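Local coordinates for Bis(5'-nucleosyl)-tetraphosphatase [asymmetrical] (Caenorhabditis elegans, PDB 1KTG), which hydrolyses diadenosine tetraphosphate asymmetrically to AMP and ATP, using divalent metal ions, as a member of the Nudix hydrolase family, at residues L8-K13 / R51-E56; E19-Q24 / A57-E62; Y87-L92 / S132-G137; G37-D40 / D44-Q47. All blocks are in the same frame, centred on the assembly; numbering follows the deposited sequence.

Overall arrangement
All four contacts are built on one mixed beta sheet and the helices packed against it. Contacts 1 and 2 lie nearly on top of each other, with centres about 3 Å apart, because strands 3-14 and 17-25 are neighbours and receive helix 45-57 and the loop that follows it. Contact 4, about 13 Å from contact 1 between centres, shares that helix and is nested along the chain inside the loops closed by contacts 1 and 2. Contact 3 comes later in sequence, where helix 122-137 meets strand 81-92, about 20 Å from contact 4 between centres. Contacts 1 and 4 thus involve the two ends of the Nudix box, whose Glu52 and Glu56 bind the magnesium ions.

Contact 1: L8-K13 / R51-E56; sequences LVIYRK and RETKEE. With MG (magnesium ion), chain I; MG (magnesium ion), chain F; MG (magnesium ion), chain G; OH (hydroxide ion), chain D.
Thr53, in the helix of the Nudix box, packs against Leu8 and Ile10 of the central strand 3-14, while acidic residues of the same helix hold the magnesium cluster. The Thr53 and Leu8 side chains cross at about a right angle, and Leu8 CD1 comes within 3.5 Å of Thr53 OG1. That hydroxyl is hydrogen-bonded to Ala49 O in the preceding turn, which occupies its polar function and lets it lie against an apolar neighbour. With OG1 beside the backbone N (chi1 -71°), the methyl CG2 is placed next to Ile10, 4.2 Å from its CD1.

On another side of the helix, turned from the strand, the Glu52 carboxylate bridges two magnesium ions: OE1 binds one at 2.1 Å and OE2 the other at 2.0 Å, and the hydroxide ion joins the same pair. Glu56 OE2, a single oxygen, binds the first of these ions and a third, at 2.1 Å from each. Lys36 O and Glu103 OE1 also serve the cluster. Arg51 NH1 donates to Glu52 OE2 over 2.9 Å and to Glu55 OE2 over 3.1 Å; both acceptors lie close to the guanidinium plane, yet each carboxylate is approached from above its own plane. This network is consistent with a second-shell role in positioning Glu52.

Strand 3-14 pairs antiparallel with strands 17-25 and 32-38 and parallel with strand 81-92. Leu8 also touches Trp88, Leu64 and Ile66, whereas Val9 points away from helix 45-57 and meets helix 122-137, as expected for the alpha/beta/alpha sandwich of the Nudix fold.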
loop_
_atom_site.group_PDB
_atom_site.type_symbol
_atom_site.label_atom_id
_atom_site.label_comp_id
_atom_site.label_asym_id
_atom_site.label_seq_id
_atom_site.Cartn_x
_atom_site.Cartn_y
_atom_site.Cartn_z
ATOM N N LEU A 8 0.262 3.136 2.229
ATOM C CA LEU A 8 0.029 2.227 3.323
ATOM C C LEU A 8 -0.177 0.820 2.786
ATOM O O LEU A 8 -0.972 0.606 1.878
ATOM C CB LEU A 8 -1.215 2.657 4.112
ATOM C CG LEU A 8 -1.142 4.013 4.827
ATOM C CD1 LEU A 8 -2.412 4.308 5.590
ATOM C CD2 LEU A 8 0.074 4.097 5.740
ATOM N N VAL A 9 0.596 -0.119 3.315
ATOM C CA VAL A 9 0.391 -1.525 3.017
ATOM C C VAL A 9 -0.738 -1.922 3.956
ATOM O O VAL A 9 -0.530 -2.152 5.139
ATOM C CB VAL A 9 1.650 -2.359 3.260
ATOM C CG1 VAL A 9 1.344 -3.866 3.154
ATOM C CG2 VAL A 9 2.725 -1.985 2.256
ATOM N N ILE A 10 -1.950 -1.900 3.424
ATOM C CA ILE A 10 -3.128 -2.283 4.182
ATOM C C ILE A 10 -3.263 -3.795 4.209
ATOM O O ILE A 10 -3.131 -4.447 3.174
ATOM C CB ILE A 10 -4.380 -1.728 3.502
ATOM C CG1 ILE A 10 -4.291 -0.203 3.331
ATOM C CG2 ILE A 10 -5.630 -2.178 4.268
ATOM C CD1 ILE A 10 -4.191 0.566 4.606
ATOM N N TYR A 11 -3.534 -4.344 5.389
ATOM C CA TYR A 11 -3.816 -5.768 5.517
ATOM C C TYR A 11 -5.039 -5.957 6.378
ATOM O O TYR A 11 -5.453 -5.060 7.130
ATOM C CB TYR A 11 -2.641 -6.542 6.123
ATOM C CG TYR A 11 -2.453 -6.370 7.619
ATOM C CD1 TYR A 11 -2.878 -7.346 8.510
ATOM C CD2 TYR A 11 -1.830 -5.246 8.137
ATOM C CE1 TYR A 11 -2.705 -7.202 9.881
ATOM C CE2 TYR A 11 -1.646 -5.095 9.505
ATOM C CZ TYR A 11 -2.083 -6.069 10.374
ATOM O OH TYR A 11 -1.896 -5.915 11.744
ATOM N N ARG A 12 -5.617 -7.142 6.263
ATOM C CA ARG A 12 -6.700 -7.546 7.122
ATOM C C ARG A 12 -6.457 -8.988 7.523
ATOM O O ARG A 12 -5.586 -9.670 6.961
ATOM C CB ARG A 12 -8.047 -7.403 6.419
ATOM C CG ARG A 12 -8.320 -8.479 5.373
ATOM C CD ARG A 12 -9.608 -8.262 4.598
ATOM N NE ARG A 12 -9.834 -9.325 3.621
ATOM C CZ ARG A 12 -10.882 -9.395 2.823
ATOM N NH1 ARG A 12 -11.842 -8.462 2.884
ATOM N NH2 ARG A 12 -10.986 -10.413 1.980
ATOM N N LYS A 13 -7.206 -9.447 8.519
ATOM C CA LYS A 13 -7.132 -10.837 8.925
ATOM C C LYS A 13 -8.501 -11.420 8.593
ATOM O O LYS A 13 -9.514 -10.958 9.108
ATOM C CB LYS A 13 -6.786 -10.959 10.412
ATOM C CG LYS A 13 -5.679 -11.956 10.682
ATOM C CD LYS A 13 -5.223 -11.957 12.119
ATOM C CE LYS A 13 -3.723 -12.133 12.200
ATOM N NZ LYS A 13 -3.340 -12.697 13.509
ATOM N N ARG A 51 -3.701 10.302 3.184
ATOM C CA ARG A 51 -4.617 10.945 2.249
ATOM C C ARG A 51 -4.821 10.098 0.994
ATOM O O ARG A 51 -5.936 9.955 0.499
ATOM C CB ARG A 51 -4.119 12.339 1.872
ATOM C CG ARG A 51 -4.951 13.019 0.784
ATOM C CD ARG A 51 -4.351 14.307 0.257
ATOM N NE ARG A 51 -2.933 14.120 -0.029
ATOM C CZ ARG A 51 -2.457 13.458 -1.075
ATOM N NH1 ARG A 51 -3.286 12.934 -1.960
ATOM N NH2 ARG A 51 -1.141 13.316 -1.235
ATOM N N GLU A 52 -3.742 9.547 0.473
ATOM C CA GLU A 52 -3.845 8.713 -0.727
ATOM C C GLU A 52 -4.641 7.449 -0.447
ATOM O O GLU A 52 -5.360 6.942 -1.313
ATOM C CB GLU A 52 -2.455 8.373 -1.265
ATOM C CG GLU A 52 -1.737 9.573 -1.878
ATOM C CD GLU A 52 -2.201 9.924 -3.285
ATOM O OE1 GLU A 52 -2.851 9.081 -3.941
ATOM O OE2 GLU A 52 -1.892 11.047 -3.743
ATOM N N THR A 53 -4.526 6.941 0.770
ATOM C CA THR A 53 -5.297 5.764 1.128
ATOM C C THR A 53 -6.778 6.096 1.121
ATOM O O THR A 53 -7.599 5.326 0.604
ATOM C CB THR A 53 -4.861 5.254 2.483
ATOM O OG1 THR A 53 -3.562 4.677 2.341
ATOM C CG2 THR A 53 -5.751 4.110 2.948
ATOM N N LYS A 54 -7.120 7.251 1.684
ATOM C CA LYS A 54 -8.508 7.687 1.719
ATOM C C LYS A 54 -9.011 7.906 0.299
ATOM O O LYS A 54 -10.102 7.467 -0.055
ATOM C CB LYS A 54 -8.651 8.973 2.544
ATOM N N GLU A 55 -8.192 8.548 -0.529
ATOM C CA GLU A 55 -8.577 8.855 -1.906
ATOM C C GLU A 55 -8.729 7.632 -2.795
ATOM O O GLU A 55 -9.676 7.553 -3.579
ATOM C CB GLU A 55 -7.548 9.786 -2.568
ATOM C CG GLU A 55 -7.606 11.235 -2.111
ATOM C CD GLU A 55 -6.506 12.092 -2.714
ATOM O OE1 GLU A 55 -5.766 11.597 -3.586
ATOM O OE2 GLU A 55 -6.362 13.258 -2.304
ATOM N N GLU A 56 -7.789 6.697 -2.693
ATOM C CA GLU A 56 -7.741 5.576 -3.628
ATOM C C GLU A 56 -8.562 4.355 -3.221
ATOM O O GLU A 56 -9.001 3.582 -4.081
ATOM C CB GLU A 56 -6.284 5.177 -3.886
ATOM C CG GLU A 56 -5.464 6.309 -4.494
ATOM C CD GLU A 56 -4.036 5.921 -4.818
ATOM O OE1 GLU A 56 -3.587 4.815 -4.432
ATOM O OE2 GLU A 56 -3.358 6.726 -5.495
HETATM MG MG MG I . -3.477 8.775 -5.901
HETATM MG MG MG F . -1.507 6.355 -6.328
HETATM MG MG MG G . -1.659 11.794 -5.627
HETATM O O OH D . -3.363 10.856 -6.475
HETATM O O HOH W 1 -3.147 13.418 -4.955
HETATM O O HOH W 2 -1.526 4.235 -6.163
HETATM O O HOH W 3 0.292 6.150 -7.397
HETATM O O HOH W 4 -2.543 6.215 -8.191
HETATM O O HOH W 5 -1.603 12.844 -7.543
#

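Contact 2: E19-Q24 / A57-E62; sequences EFLLLQ and ANITKE
Leu21 and Ile59 reach toward each other tip to tip, their terminal methyls CD2 and CD1 separated by 4.0 Å. The same Leu21 CD2 lies 4.2 Å from Ala57 CB, so one methyl of strand 17-25 serves two residues at the exit of helix 45-57. Leu21 has CG anti to its backbone nitrogen (chi1 179°), an extended start that carries the branch out from the strand; Ile59 has CG1 beside its own nitrogen (chi1 -65°), a setting that directs CD1 to Leu21.

Asn58, with positive phi (63°), ends the helix between the two loop-side partners; the side chains of Ala57 and Ile59 both start toward the strand, while Asn58 itself stays at the surface. Leu23, on the same strand face as Leu21, also starts toward the loop but comes no nearer than 4.5 Å to it. On the strand side, Leu21 is paired through its backbone with Ile10 and also touches Trp109 and Val98. On the loop side, Ile59 CG2 leans on Leu92 CD1, and Ile59 O packs on Thr53 CG2.

No hydrogen bond crosses the contact, and the three touching residues are all buried. The join between the Nudix helix exit and the sheet therefore rests on non-directional packing of methyl groups and on their removal from water, with 109 Å² buried between the segments.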
loop_
_atom_site.group_PDB
_atom_site.type_symbol
_atom_site.label_atom_id
_atom_site.label_comp_id
_atom_site.label_asym_id
_atom_site.label_seq_id
_atom_site.Cartn_x
_atom_site.Cartn_y
_atom_site.Cartn_z
ATOM N N GLU A 19 -4.238 -11.021 4.775
ATOM C CA GLU A 19 -4.410 -10.666 3.372
ATOM C C GLU A 19 -4.015 -9.213 3.199
ATOM O O GLU A 19 -4.293 -8.390 4.073
ATOM C CB GLU A 19 -5.858 -10.868 2.924
ATOM C CG GLU A 19 -6.316 -12.315 2.970
ATOM C CD GLU A 19 -7.743 -12.504 2.453
ATOM O OE1 GLU A 19 -8.524 -11.536 2.481
ATOM O OE2 GLU A 19 -8.084 -13.623 2.026
ATOM N N PHE A 20 -3.341 -8.922 2.088
ATOM C CA PHE A 20 -2.905 -7.565 1.719
ATOM C C PHE A 20 -3.758 -6.972 0.586
ATOM O O PHE A 20 -4.095 -7.666 -0.394
ATOM C CB PHE A 20 -1.434 -7.592 1.272
ATOM C CG PHE A 20 -0.495 -8.095 2.331
ATOM C CD1 PHE A 20 -0.135 -9.425 2.367
ATOM C CD2 PHE A 20 -0.017 -7.243 3.316
ATOM C CE1 PHE A 20 0.711 -9.908 3.354
ATOM C CE2 PHE A 20 0.834 -7.715 4.305
ATOM C CZ PHE A 20 1.186 -9.056 4.322
ATOM N N LEU A 21 -4.089 -5.689 0.697
ATOM C CA LEU A 21 -4.905 -5.028 -0.317
ATOM C C LEU A 21 -4.043 -4.460 -1.445
ATOM O O LEU A 21 -3.130 -3.683 -1.202
ATOM C CB LEU A 21 -5.744 -3.903 0.302
ATOM C CG LEU A 21 -6.636 -3.105 -0.666
ATOM C CD1 LEU A 21 -7.704 -3.985 -1.312
ATOM C CD2 LEU A 21 -7.274 -1.894 0.019
ATOM N N LEU A 22 -4.327 -4.873 -2.670
ATOM C CA LEU A 22 -3.651 -4.330 -3.833
ATOM C C LEU A 22 -4.686 -3.695 -4.748
ATOM O O LEU A 22 -5.820 -4.205 -4.871
ATOM C CB LEU A 22 -2.868 -5.409 -4.582
ATOM C CG LEU A 22 -1.683 -6.009 -3.826
ATOM C CD1 LEU A 22 -1.025 -7.080 -4.683
ATOM C CD2 LEU A 22 -0.664 -4.950 -3.447
ATOM N N LEU A 23 -4.275 -2.596 -5.390
ATOM C CA LEU A 23 -5.100 -1.836 -6.336
ATOM C C LEU A 23 -4.465 -1.842 -7.732
ATOM O O LEU A 23 -3.254 -1.678 -7.895
ATOM C CB LEU A 23 -5.242 -0.385 -5.880
ATOM C CG LEU A 23 -5.614 -0.119 -4.428
ATOM C CD1 LEU A 23 -5.679 1.386 -4.206
ATOM C CD2 LEU A 23 -6.938 -0.772 -4.069
ATOM N N GLN A 24 -5.295 -2.030 -8.742
ATOM C CA GLN A 24 -4.817 -2.082 -10.107
ATOM C C GLN A 24 -5.030 -0.733 -10.785
ATOM O O GLN A 24 -6.160 -0.228 -10.861
ATOM C CB GLN A 24 -5.531 -3.188 -10.877
ATOM C CG GLN A 24 -4.870 -3.500 -12.183
ATOM C CD GLN A 24 -5.697 -4.409 -13.061
ATOM O OE1 GLN A 24 -6.929 -4.398 -12.994
ATOM N NE2 GLN A 24 -5.024 -5.186 -13.903
ATOM N N ALA A 57 -8.756 4.159 -1.919
ATOM C CA ALA A 57 -9.468 2.970 -1.450
ATOM C C ALA A 57 -10.658 3.286 -0.553
ATOM O O ALA A 57 -11.381 2.380 -0.150
ATOM C CB ALA A 57 -8.511 2.050 -0.747
ATOM N N ASN A 58 -10.856 4.563 -0.244
ATOM C CA ASN A 58 -11.960 5.007 0.604
ATOM C C ASN A 58 -11.854 4.439 2.022
ATOM O O ASN A 58 -12.865 4.146 2.659
ATOM C CB ASN A 58 -13.311 4.655 -0.025
ATOM C CG ASN A 58 -14.419 5.593 0.396
ATOM O OD1 ASN A 58 -15.593 5.234 0.348
ATOM N ND2 ASN A 58 -14.064 6.804 0.791
ATOM N N ILE A 59 -10.613 4.283 2.488
ATOM C CA ILE A 59 -10.327 3.850 3.850
ATOM C C ILE A 59 -9.742 5.045 4.606
ATOM O O ILE A 59 -8.724 5.629 4.186
ATOM C CB ILE A 59 -9.343 2.686 3.859
ATOM C CG1 ILE A 59 -9.971 1.464 3.191
ATOM C CG2 ILE A 59 -8.934 2.354 5.285
ATOM C CD1 ILE A 59 -8.993 0.341 2.874
ATOM N N THR A 60 -10.388 5.381 5.721
ATOM C CA THR A 60 -10.002 6.506 6.564
ATOM C C THR A 60 -9.014 6.094 7.653
ATOM O O THR A 60 -8.880 4.914 8.000
ATOM C CB THR A 60 -11.227 7.131 7.255
ATOM O OG1 THR A 60 -11.695 6.266 8.305
ATOM C CG2 THR A 60 -12.423 7.272 6.302
ATOM N N LYS A 61 -8.344 7.091 8.211
ATOM C CA LYS A 61 -7.366 6.852 9.261
ATOM C C LYS A 61 -8.014 6.142 10.442
ATOM O O LYS A 61 -7.402 5.283 11.075
ATOM C CB LYS A 61 -6.762 8.181 9.708
ATOM C CG LYS A 61 -6.023 8.134 11.029
ATOM C CD LYS A 61 -4.651 7.525 10.880
ATOM C CE LYS A 61 -3.822 7.659 12.172
ATOM N NZ LYS A 61 -3.923 8.982 12.829
ATOM N N GLU A 62 -9.266 6.484 10.707
ATOM C CA GLU A 62 -9.990 5.966 11.855
ATOM C C GLU A 62 -10.310 4.475 11.720
ATOM O O GLU A 62 -10.554 3.796 12.703
ATOM C CB GLU A 62 -11.290 6.754 12.034
ATOM C CG GLU A 62 -11.122 8.248 12.325
ATOM C CD GLU A 62 -10.476 9.049 11.191
ATOM O OE1 GLU A 62 -10.836 8.870 10.011
ATOM O OE2 GLU A 62 -9.589 9.880 11.488
#

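Contact 3: Y87-L92 / S132-G137; sequences YWLAKL and SAFLAG
Leu89 presents its CD2 methyl to both Phe134 and Leu135, two successive residues near the end of helix 122-137. Toward Leu135 the side chains cross obliquely: the Leu89 methyl CD2 rests over the branch point, 3.6 Å from Leu135 CG and equally 3.6 Å from Leu135 CD2, with Leu135 CD1 a little farther at 3.9 Å. Contact with all three atoms indicates that the methyl meets the whole fork of Leu135 instead of a single tip. Toward Phe134 the same Leu89 methyl reaches ring atom CD2 at 3.8 Å, in an oblique approach.

The torsions account for this arrangement. Leu89 starts with CG anti to the backbone N (chi1 -176°), which extends it from the strand toward the helix. Leu135 turns its CG beside the backbone N (chi1 -69°), which brings its fork up to the Leu89 methyl. The backbones remain well separated, the closest alpha carbons being those of Leu89 and Phe134 at 9.2 Å, so the interface is made by side chains alone, without a hydrogen bond across it.

Around this apolar group, Tyr11 of strand 3-14 touches both Leu89 and Leu135, lining the join from the adjacent strand. Cys70 of strand 64-78 packs on Leu89 and Phe134, and Phe131, earlier in the helix, also reaches Leu89. The C-terminal helix is thereby laid over strands 3-14, 64-78 and 81-92 of the sheet.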
loop_
_atom_site.group_PDB
_atom_site.type_symbol
_atom_site.label_atom_id
_atom_site.label_comp_id
_atom_site.label_asym_id
_atom_site.label_seq_id
_atom_site.Cartn_x
_atom_site.Cartn_y
_atom_site.Cartn_z
ATOM N N TYR A 87 6.322 3.284 2.675
ATOM C CA TYR A 87 5.119 2.569 3.118
ATOM C C TYR A 87 5.173 2.236 4.606
ATOM O O TYR A 87 6.205 1.808 5.113
ATOM C CB TYR A 87 5.002 1.209 2.406
ATOM C CG TYR A 87 4.648 1.264 0.943
ATOM C CD1 TYR A 87 5.631 1.182 -0.032
ATOM C CD2 TYR A 87 3.330 1.350 0.539
ATOM C CE1 TYR A 87 5.308 1.215 -1.370
ATOM C CE2 TYR A 87 2.996 1.376 -0.794
ATOM C CZ TYR A 87 3.983 1.315 -1.743
ATOM O OH TYR A 87 3.641 1.337 -3.074
ATOM N N TRP A 88 4.035 2.411 5.268
ATOM C CA TRP A 88 3.808 1.914 6.620
ATOM C C TRP A 88 2.792 0.767 6.543
ATOM O O TRP A 88 1.907 0.774 5.701
ATOM C CB TRP A 88 3.211 2.995 7.513
ATOM C CG TRP A 88 4.142 4.022 8.065
ATOM C CD1 TRP A 88 4.781 3.994 9.283
ATOM C CD2 TRP A 88 4.466 5.285 7.479
ATOM N NE1 TRP A 88 5.512 5.141 9.460
ATOM C CE2 TRP A 88 5.340 5.951 8.366
ATOM C CE3 TRP A 88 4.134 5.914 6.274
ATOM C CZ2 TRP A 88 5.862 7.215 8.093
ATOM C CZ3 TRP A 88 4.651 7.168 6.012
ATOM C CH2 TRP A 88 5.509 7.801 6.915
ATOM N N LEU A 89 2.930 -0.220 7.426
ATOM C CA LEU A 89 1.977 -1.328 7.520
ATOM C C LEU A 89 0.759 -0.855 8.339
ATOM O O LEU A 89 0.909 -0.173 9.332
ATOM C CB LEU A 89 2.658 -2.538 8.178
ATOM C CG LEU A 89 1.849 -3.832 8.287
ATOM C CD1 LEU A 89 1.524 -4.409 6.911
ATOM C CD2 LEU A 89 2.567 -4.858 9.147
ATOM N N ALA A 90 -0.448 -1.209 7.912
ATOM C CA ALA A 90 -1.654 -0.748 8.584
ATOM C C ALA A 90 -2.757 -1.794 8.528
ATOM O O ALA A 90 -3.083 -2.305 7.454
ATOM C CB ALA A 90 -2.130 0.539 7.948
ATOM N N LYS A 91 -3.341 -2.091 9.680
ATOM C CA LYS A 91 -4.398 -3.080 9.760
ATOM C C LYS A 91 -5.767 -2.450 9.569
ATOM O O LYS A 91 -6.107 -1.494 10.252
ATOM C CB LYS A 91 -4.386 -3.766 11.112
ATOM C CG LYS A 91 -5.466 -4.816 11.282
ATOM C CD LYS A 91 -5.306 -5.593 12.573
ATOM C CE LYS A 91 -6.345 -6.692 12.691
ATOM N NZ LYS A 91 -6.139 -7.486 13.934
ATOM N N LEU A 92 -6.539 -2.993 8.634
ATOM C CA LEU A 92 -7.939 -2.612 8.478
ATOM C C LEU A 92 -8.699 -3.412 9.529
ATOM O O LEU A 92 -8.892 -4.606 9.379
ATOM C CB LEU A 92 -8.441 -2.933 7.078
ATOM C CG LEU A 92 -9.875 -2.482 6.769
ATOM C CD1 LEU A 92 -9.980 -0.964 6.757
ATOM C CD2 LEU A 92 -10.316 -3.062 5.429
ATOM N N SER A 132 5.284 -9.052 6.490
ATOM C CA SER A 132 4.679 -10.309 6.945
ATOM C C SER A 132 5.451 -10.855 8.143
ATOM O O SER A 132 4.857 -11.363 9.097
ATOM C CB SER A 132 4.646 -11.334 5.795
ATOM O OG SER A 132 4.238 -12.625 6.235
ATOM N N ALA A 133 6.778 -10.743 8.105
ATOM C CA ALA A 133 7.600 -11.219 9.209
ATOM C C ALA A 133 7.335 -10.351 10.434
ATOM O O ALA A 133 7.299 -10.842 11.556
ATOM C CB ALA A 133 9.084 -11.208 8.837
ATOM N N PHE A 134 7.122 -9.063 10.213
ATOM C CA PHE A 134 6.821 -8.162 11.314
ATOM C C PHE A 134 5.535 -8.595 12.029
ATOM O O PHE A 134 5.488 -8.636 13.252
ATOM C CB PHE A 134 6.720 -6.722 10.832
ATOM C CG PHE A 134 6.199 -5.771 11.872
ATOM C CD1 PHE A 134 7.066 -5.054 12.668
ATOM C CD2 PHE A 134 4.838 -5.611 12.064
ATOM C CE1 PHE A 134 6.586 -4.180 13.628
ATOM C CE2 PHE A 134 4.360 -4.743 13.026
ATOM C CZ PHE A 134 5.231 -4.030 13.805
ATOM N N LEU A 135 4.500 -8.935 11.268
ATOM C CA LEU A 135 3.242 -9.367 11.867
ATOM C C LEU A 135 3.396 -10.673 12.639
ATOM O O LEU A 135 2.679 -10.902 13.613
ATOM C CB LEU A 135 2.146 -9.503 10.809
ATOM C CG LEU A 135 1.692 -8.157 10.231
ATOM C CD1 LEU A 135 0.807 -8.350 9.019
ATOM C CD2 LEU A 135 0.968 -7.309 11.280
ATOM N N ALA A 136 4.340 -11.511 12.224
ATOM C CA ALA A 136 4.581 -12.785 12.895
ATOM C C ALA A 136 5.149 -12.577 14.291
ATOM O O ALA A 136 4.946 -13.405 15.182
ATOM C CB ALA A 136 5.532 -13.641 12.077
ATOM N N GLY A 137 5.883 -11.484 14.478
ATOM C CA GLY A 137 6.488 -11.203 15.766
ATOM C C GLY A 137 5.713 -10.165 16.553
ATOM O O GLY A 137 6.053 -9.860 17.694
#

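Contact 4: G37-D40 / D44-Q47; sequences GHVD and DEWQ. With PO4 (phosphate ion), chain C.
Val39 and Glu45 bring their alpha carbons within 6.0 Å where the Nudix box leaves strand 32-38 and turns into helix 45-57. Val39 CG2 crosses Glu45 at a slant, 4.1 Å from its CG, while CG1 faces the Asp44 backbone, 3.9 Å from Asp44 O. With CG1 anti to the backbone nitrogen (chi1 177°), the valine spreads one methyl to each residue.

Asp44 is the N-cap and forms a capping box with Gln47. Gln47 N donates to Asp44 OD2 over 2.9 Å and nearly straight (170°), meeting the oxygen close to its C-O axis. In return Asp44 N donates to Gln47 OE1 over a longer 3.3 Å, tilted from the amide carbonyl plane. These two bonds fix the first turn of the helix against which Val39 rests. In the connecting loop, Asp40 N donates to Glu43 OE1.

At the strand end, the backbone faces the metal cluster and a phosphate ion, probably from the crystallisation liquor. Gly37 has no beta carbon, and phosphate O3 approaches its CA to 3.2 Å. His38 N donates to phosphate O3 at 2.8 Å, the same oxygen that also binds the magnesium ion held by Glu52 OE2.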
loop_
_atom_site.group_PDB
_atom_site.type_symbol
_atom_site.label_atom_id
_atom_site.label_comp_id
_atom_site.label_asym_id
_atom_site.label_seq_id
_atom_site.Cartn_x
_atom_site.Cartn_y
_atom_site.Cartn_z
ATOM N N GLY A 37 0.691 7.431 -3.156
ATOM C CA GLY A 37 0.742 8.531 -4.097
ATOM C C GLY A 37 1.787 9.568 -3.747
ATOM O O GLY A 37 2.495 9.466 -2.750
ATOM N N HIS A 38 1.895 10.573 -4.597
ATOM C CA HIS A 38 2.911 11.583 -4.397
ATOM C C HIS A 38 2.620 12.416 -3.169
ATOM O O HIS A 38 1.456 12.665 -2.820
ATOM C CB HIS A 38 2.997 12.504 -5.614
ATOM C CG HIS A 38 3.514 11.833 -6.846
ATOM N ND1 HIS A 38 4.819 11.409 -6.971
ATOM C CD2 HIS A 38 2.906 11.529 -8.015
ATOM C CE1 HIS A 38 4.991 10.864 -8.163
ATOM N NE2 HIS A 38 3.849 10.936 -8.822
ATOM N N VAL A 39 3.693 12.857 -2.524
ATOM C CA VAL A 39 3.592 13.800 -1.436
ATOM C C VAL A 39 3.181 15.131 -2.075
ATOM O O VAL A 39 3.847 15.618 -2.994
ATOM C CB VAL A 39 4.924 13.914 -0.669
ATOM C CG1 VAL A 39 4.848 14.957 0.430
ATOM C CG2 VAL A 39 5.281 12.575 -0.061
ATOM N N ASP A 40 2.061 15.687 -1.620
ATOM C CA ASP A 40 1.532 16.927 -2.185
ATOM C C ASP A 40 2.075 18.126 -1.388
ATOM O O ASP A 40 2.622 17.957 -0.303
ATOM C CB ASP A 40 -0.007 16.899 -2.194
ATOM C CG ASP A 40 -0.598 16.093 -3.370
ATOM O OD1 ASP A 40 0.140 15.716 -4.304
ATOM O OD2 ASP A 40 -1.818 15.808 -3.456
ATOM N N ASP A 44 4.028 15.827 4.519
ATOM C CA ASP A 44 5.169 14.922 4.669
ATOM C C ASP A 44 4.658 13.560 4.211
ATOM O O ASP A 44 3.501 13.440 3.806
ATOM C CB ASP A 44 5.711 14.859 6.089
ATOM C CG ASP A 44 4.697 14.396 7.095
ATOM O OD1 ASP A 44 5.045 14.435 8.297
ATOM O OD2 ASP A 44 3.546 14.009 6.802
ATOM N N GLU A 45 5.512 12.549 4.274
ATOM C CA GLU A 45 5.152 11.220 3.789
ATOM C C GLU A 45 3.960 10.626 4.534
ATOM O O GLU A 45 3.093 9.991 3.938
ATOM C CB GLU A 45 6.362 10.298 3.883
ATOM C CG GLU A 45 7.405 10.633 2.827
ATOM C CD GLU A 45 8.805 10.176 3.162
ATOM O OE1 GLU A 45 9.349 10.618 4.201
ATOM O OE2 GLU A 45 9.384 9.411 2.354
ATOM N N TRP A 46 3.936 10.820 5.845
ATOM C CA TRP A 46 2.864 10.292 6.678
ATOM C C TRP A 46 1.525 10.825 6.177
ATOM O O TRP A 46 0.603 10.056 5.904
ATOM C CB TRP A 46 3.127 10.699 8.135
ATOM C CG TRP A 46 2.111 10.275 9.160
ATOM C CD1 TRP A 46 1.229 11.087 9.811
ATOM C CD2 TRP A 46 1.934 8.969 9.722
ATOM N NE1 TRP A 46 0.488 10.362 10.713
ATOM C CE2 TRP A 46 0.898 9.056 10.675
ATOM C CE3 TRP A 46 2.530 7.726 9.502
ATOM C CZ2 TRP A 46 0.465 7.961 11.411
ATOM C CZ3 TRP A 46 2.091 6.638 10.227
ATOM C CH2 TRP A 46 1.069 6.761 11.169
ATOM N N GLN A 47 1.425 12.145 6.033
ATOM C CA GLN A 47 0.172 12.756 5.605
ATOM C C GLN A 47 -0.239 12.245 4.226
ATOM O O GLN A 47 -1.411 11.990 3.965
ATOM C CB GLN A 47 0.300 14.282 5.595
ATOM C CG GLN A 47 0.435 14.890 6.994
ATOM C CD GLN A 47 0.709 16.385 6.969
ATOM O OE1 GLN A 47 1.346 16.886 6.052
ATOM N NE2 GLN A 47 0.228 17.095 7.987
HETATM P P PO4 C . -0.696 9.421 -7.271
HETATM O O1 PO4 C . -1.575 8.416 -6.552
HETATM O O2 PO4 C . -1.450 9.969 -8.478
HETATM O O3 PO4 C . -0.348 10.551 -6.336
HETATM O O4 PO4 C . 0.549 8.681 -7.742
#